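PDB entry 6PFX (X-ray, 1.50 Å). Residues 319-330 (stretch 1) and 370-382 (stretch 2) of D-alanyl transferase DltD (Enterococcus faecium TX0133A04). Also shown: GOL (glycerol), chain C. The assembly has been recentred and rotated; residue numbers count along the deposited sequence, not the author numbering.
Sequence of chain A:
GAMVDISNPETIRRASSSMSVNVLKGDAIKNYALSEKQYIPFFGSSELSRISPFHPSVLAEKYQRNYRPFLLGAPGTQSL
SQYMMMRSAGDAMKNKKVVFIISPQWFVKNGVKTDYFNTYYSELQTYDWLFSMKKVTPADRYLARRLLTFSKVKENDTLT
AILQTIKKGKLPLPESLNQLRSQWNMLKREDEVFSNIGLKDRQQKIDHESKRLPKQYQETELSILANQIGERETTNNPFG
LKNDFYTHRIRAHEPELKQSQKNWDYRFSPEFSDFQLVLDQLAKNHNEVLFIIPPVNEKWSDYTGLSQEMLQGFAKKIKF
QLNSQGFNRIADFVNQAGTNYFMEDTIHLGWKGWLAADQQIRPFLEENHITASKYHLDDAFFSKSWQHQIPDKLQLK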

# COMPACT_ATOMS: atom_id res chain seq x y z
N LYS A 319 6.79 9.39 9.81
CA LYS A 319 6.75 10.78 9.37
C LYS A 319 8.14 11.40 9.33
O LYS A 319 8.43 12.19 8.43
CB LYS A 319 5.76 11.58 10.21
CG LYS A 319 4.32 11.16 9.92
CD LYS A 319 3.28 12.16 10.42
CE LYS A 319 3.52 12.60 11.83
NZ LYS A 319 2.35 13.39 12.32
N PHE A 320 9.03 11.02 10.26
CA PHE A 320 10.42 11.46 10.15
C PHE A 320 11.04 10.94 8.86
O PHE A 320 11.71 11.69 8.13
CB PHE A 320 11.21 10.97 11.37
CG PHE A 320 12.65 11.35 11.33
CD1 PHE A 320 13.59 10.52 10.73
CD2 PHE A 320 13.08 12.54 11.88
CE1 PHE A 320 14.93 10.87 10.69
CE2 PHE A 320 14.41 12.89 11.85
CZ PHE A 320 15.34 12.07 11.25
N GLN A 321 10.81 9.67 8.53
CA GLN A 321 11.40 9.11 7.31
C GLN A 321 10.86 9.83 6.08
O GLN A 321 11.61 10.11 5.13
CB GLN A 321 11.09 7.61 7.23
CG GLN A 321 11.78 6.86 6.05
CD GLN A 321 11.66 5.34 6.20
OE1 GLN A 321 11.21 4.85 7.24
NE2 GLN A 321 12.04 4.60 5.16
N LEU A 322 9.57 10.14 6.09
CA LEU A 322 8.93 10.83 4.96
C LEU A 322 9.40 12.28 4.88
O LEU A 322 9.96 12.70 3.86
CB LEU A 322 7.41 10.72 5.13
CG LEU A 322 6.83 9.33 4.86
CD1 LEU A 322 5.39 9.21 5.28
CD2 LEU A 322 6.93 8.98 3.37
N ASN A 323 9.20 13.04 5.96
CA ASN A 323 9.46 14.47 5.94
C ASN A 323 10.94 14.77 5.74
O ASN A 323 11.29 15.74 5.05
CB ASN A 323 9.00 15.10 7.26
CG ASN A 323 7.50 15.11 7.42
OD1 ASN A 323 6.75 15.05 6.44
ND2 ASN A 323 7.06 15.23 8.66
N SER A 324 11.82 13.98 6.35
CA SER A 324 13.25 14.26 6.23
C SER A 324 13.72 14.16 4.78
O SER A 324 14.77 14.70 4.44
CB SER A 324 14.07 13.30 7.09
OG SER A 324 14.05 11.98 6.57
N GLN A 325 12.98 13.45 3.94
CA GLN A 325 13.36 13.25 2.56
C GLN A 325 12.51 14.04 1.58
O GLN A 325 12.72 13.94 0.37
CB GLN A 325 13.30 11.75 2.23
CG GLN A 325 14.20 10.91 3.16
CD GLN A 325 14.23 9.46 2.73
OE1 GLN A 325 15.11 9.04 1.96
NE2 GLN A 325 13.28 8.68 3.22
N GLY A 326 11.58 14.85 2.07
CA GLY A 326 10.82 15.74 1.22
C GLY A 326 9.40 15.31 0.94
O GLY A 326 8.69 16.01 0.21
N PHE A 327 8.96 14.18 1.50
CA PHE A 327 7.57 13.73 1.37
C PHE A 327 6.78 14.37 2.49
O PHE A 327 6.82 13.91 3.63
CB PHE A 327 7.52 12.21 1.45
CG PHE A 327 8.26 11.48 0.35
CD1 PHE A 327 7.62 11.20 -0.85
CD2 PHE A 327 9.55 11.05 0.53
CE1 PHE A 327 8.26 10.52 -1.85
CE2 PHE A 327 10.20 10.35 -0.46
CZ PHE A 327 9.55 10.09 -1.66
N ASN A 328 6.08 15.47 2.19
CA ASN A 328 5.45 16.26 3.23
C ASN A 328 3.93 16.27 3.12
O ASN A 328 3.27 17.02 3.86
CB ASN A 328 5.95 17.71 3.20
CG ASN A 328 7.43 17.82 3.47
OD1 ASN A 328 8.18 18.42 2.69
ND2 ASN A 328 7.86 17.25 4.57
N ARG A 329 3.36 15.46 2.23
CA ARG A 329 1.91 15.41 2.01
C ARG A 329 1.41 14.11 2.63
O ARG A 329 1.49 13.04 2.03
CB ARG A 329 1.60 15.47 0.52
CG ARG A 329 0.11 15.61 0.21
CD ARG A 329 -0.14 15.57 -1.29
NE ARG A 329 0.42 16.68 -2.04
CZ ARG A 329 1.56 16.61 -2.72
NH1 ARG A 329 2.29 15.51 -2.70
NH2 ARG A 329 1.99 17.66 -3.40
N ILE A 330 0.90 14.23 3.86
CA ILE A 330 0.62 13.09 4.71
C ILE A 330 -0.69 13.37 5.42
O ILE A 330 -0.84 14.41 6.07
CB ILE A 330 1.73 12.86 5.76
CG1 ILE A 330 3.09 12.67 5.10
CG2 ILE A 330 1.39 11.64 6.63
CD1 ILE A 330 4.24 12.66 6.06
N ILE A 370 -1.91 23.21 -5.23
CA ILE A 370 -0.77 22.48 -5.77
C ILE A 370 0.45 22.84 -4.93
O ILE A 370 0.71 24.02 -4.69
CB ILE A 370 -0.52 22.83 -7.25
CG1 ILE A 370 -1.70 22.39 -8.12
CG2 ILE A 370 0.79 22.20 -7.75
CD1 ILE A 370 -1.57 22.85 -9.58
N THR A 371 1.18 21.83 -4.46
CA THR A 371 2.49 22.06 -3.88
C THR A 371 3.50 21.17 -4.59
O THR A 371 3.15 20.10 -5.11
CB THR A 371 2.55 21.77 -2.38
OG1 THR A 371 2.23 20.40 -2.17
CG2 THR A 371 1.57 22.65 -1.61
N ALA A 372 4.75 21.61 -4.61
CA ALA A 372 5.83 20.92 -5.29
C ALA A 372 6.74 20.25 -4.28
O ALA A 372 7.24 20.90 -3.35
CB ALA A 372 6.65 21.91 -6.12
N SER A 373 6.99 18.97 -4.47
CA SER A 373 7.88 18.22 -3.61
C SER A 373 9.24 18.12 -4.29
O SER A 373 9.33 17.89 -5.50
CB SER A 373 7.34 16.82 -3.37
OG SER A 373 6.07 16.83 -2.75
N LYS A 374 10.30 18.30 -3.50
CA LYS A 374 11.67 18.08 -3.95
C LYS A 374 12.32 17.13 -2.97
O LYS A 374 12.32 17.38 -1.76
CB LYS A 374 12.44 19.39 -4.03
CG LYS A 374 11.90 20.38 -5.04
CD LYS A 374 11.96 19.83 -6.45
CE LYS A 374 11.33 20.80 -7.43
NZ LYS A 374 11.39 20.26 -8.82
N TYR A 375 12.86 16.03 -3.49
CA TYR A 375 13.27 14.93 -2.64
C TYR A 375 14.76 14.93 -2.39
O TYR A 375 15.56 15.28 -3.27
CB TYR A 375 12.82 13.60 -3.24
CG TYR A 375 11.32 13.54 -3.43
CD1 TYR A 375 10.47 13.68 -2.34
CD2 TYR A 375 10.75 13.35 -4.69
CE1 TYR A 375 9.10 13.64 -2.49
CE2 TYR A 375 9.38 13.30 -4.85
CZ TYR A 375 8.56 13.45 -3.74
OH TYR A 375 7.21 13.39 -3.87
N HIS A 376 15.13 14.52 -1.18
CA HIS A 376 16.51 14.33 -0.77
C HIS A 376 16.58 12.94 -0.13
O HIS A 376 16.41 12.81 1.08
CB HIS A 376 16.93 15.42 0.19
CG HIS A 376 17.00 16.76 -0.45
ND1 HIS A 376 15.97 17.68 -0.38
CD2 HIS A 376 17.95 17.31 -1.24
CE1 HIS A 376 16.30 18.75 -1.08
NE2 HIS A 376 17.50 18.55 -1.61
N LEU A 377 16.82 11.92 -0.96
CA LEU A 377 16.87 10.56 -0.45
C LEU A 377 18.10 10.33 0.43
O LEU A 377 19.19 10.86 0.17
CB LEU A 377 16.86 9.54 -1.58
CG LEU A 377 15.57 9.50 -2.40
CD1 LEU A 377 15.80 8.68 -3.65
CD2 LEU A 377 14.42 8.94 -1.57
N ASP A 378 17.91 9.55 1.50
CA ASP A 378 19.00 9.15 2.38
C ASP A 378 19.02 7.64 2.48
O ASP A 378 18.09 7.03 3.01
CB ASP A 378 18.81 9.75 3.77
CG ASP A 378 20.05 9.62 4.63
OD1 ASP A 378 20.96 8.80 4.31
OD2 ASP A 378 20.13 10.36 5.62
N ASP A 379 20.11 7.04 2.01
CA ASP A 379 20.24 5.59 2.03
C ASP A 379 20.43 5.03 3.43
O ASP A 379 20.31 3.82 3.61
CB ASP A 379 21.39 5.20 1.09
CG ASP A 379 21.09 5.53 -0.37
OD1 ASP A 379 19.97 5.27 -0.84
OD2 ASP A 379 22.00 6.05 -1.06
N ALA A 380 20.69 5.87 4.44
CA ALA A 380 20.70 5.38 5.82
C ALA A 380 19.40 4.67 6.18
O ALA A 380 19.37 3.87 7.12
CB ALA A 380 20.91 6.53 6.81
N PHE A 381 18.30 5.01 5.51
CA PHE A 381 17.03 4.38 5.88
C PHE A 381 16.95 2.91 5.48
O PHE A 381 16.00 2.23 5.86
CB PHE A 381 15.86 5.20 5.31
CG PHE A 381 15.64 6.52 5.99
CD1 PHE A 381 15.19 6.57 7.31
CD2 PHE A 381 15.84 7.72 5.31
CE1 PHE A 381 14.98 7.78 7.92
CE2 PHE A 381 15.65 8.93 5.94
CZ PHE A 381 15.19 8.96 7.23
N PHE A 382 17.95 2.39 4.74
CA PHE A 382 18.08 0.95 4.48
C PHE A 382 18.76 0.20 5.62
O PHE A 382 18.74 -1.04 5.63
CB PHE A 382 18.85 0.70 3.15
CG PHE A 382 18.10 1.13 1.92
CD1 PHE A 382 16.83 0.61 1.64
CD2 PHE A 382 18.65 2.03 1.04
CE1 PHE A 382 16.12 1.02 0.51
CE2 PHE A 382 17.96 2.44 -0.09
CZ PHE A 382 16.69 1.92 -0.35
C1 GOL C . -3.99 19.76 -1.95
O1 GOL C . -4.37 20.97 -1.31
C2 GOL C . -2.62 19.32 -1.48
O2 GOL C . -2.42 17.96 -1.84
C3 GOL C . -1.53 20.19 -2.05
O3 GOL C . -0.25 19.66 -1.70
O HOH W 1 17.19 13.39 3.77
O HOH W 2 9.35 18.51 -0.68
O HOH W 3 5.34 16.78 -0.38
O HOH W 4 -0.07 19.11 -5.32

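The end of a helix and the turn that follows it pack against an extended segment through two direct hydrogen bonds, both accepted by Q325, with aromatic contacts around them and water bridges beside them. The backbones come closest where Q325 and G326 lie beside H376 and Y375, with CA–CA distances of 4.7 and 4.6 Å. Here H376 N donates to Q325 O (2.9 Å), while the side chain of Q325 reaches along the segment so that its OE1 accepts from D378 N, also at 2.9 Å. The amide is held in this orientation by its other end, as Q325 NE2 donates to Q321 O (2.9 Å).

G326 is the first residue after the helix to leave helical phi/psi, in a Schellman motif. Its positive phi calls for glycine, and so does the packing: an ideal CB would lie 2.3 Å from K374 O, a clash.

The CA-to-CB bond of F381, in the 3-10 segment, points toward the other stretch, and its ring meets Q321 and F320. Q321 CG sits over one face of its ring, 3.8 Å from the centroid in a CH-pi contact, whereas F320 CE1 approaches the ring edge, 4.0 Å from F381 CZ. Beyond the turn, the rings of F327 and Y375 form an offset stack, with centroids 4.1 Å apart and planes inclined by 26°.

Ordered waters join the two stretches. Water 1 donates to both S324 O and H376 O (2.8 and 2.9 Å), linking two carbonyls that cannot bond to each other; water 2 donates to G326 O (2.7 Å) and accepts from K374 N (3.0 Å). Farther along, water 3 joins N328 N to S373 OG. Glycerol, probably from the crystallisation liquor, bridges the last pairing: its O3 accepts from R329 NE (3.1 Å) and hydrogen-bonds T371 OG1 (2.6 Å).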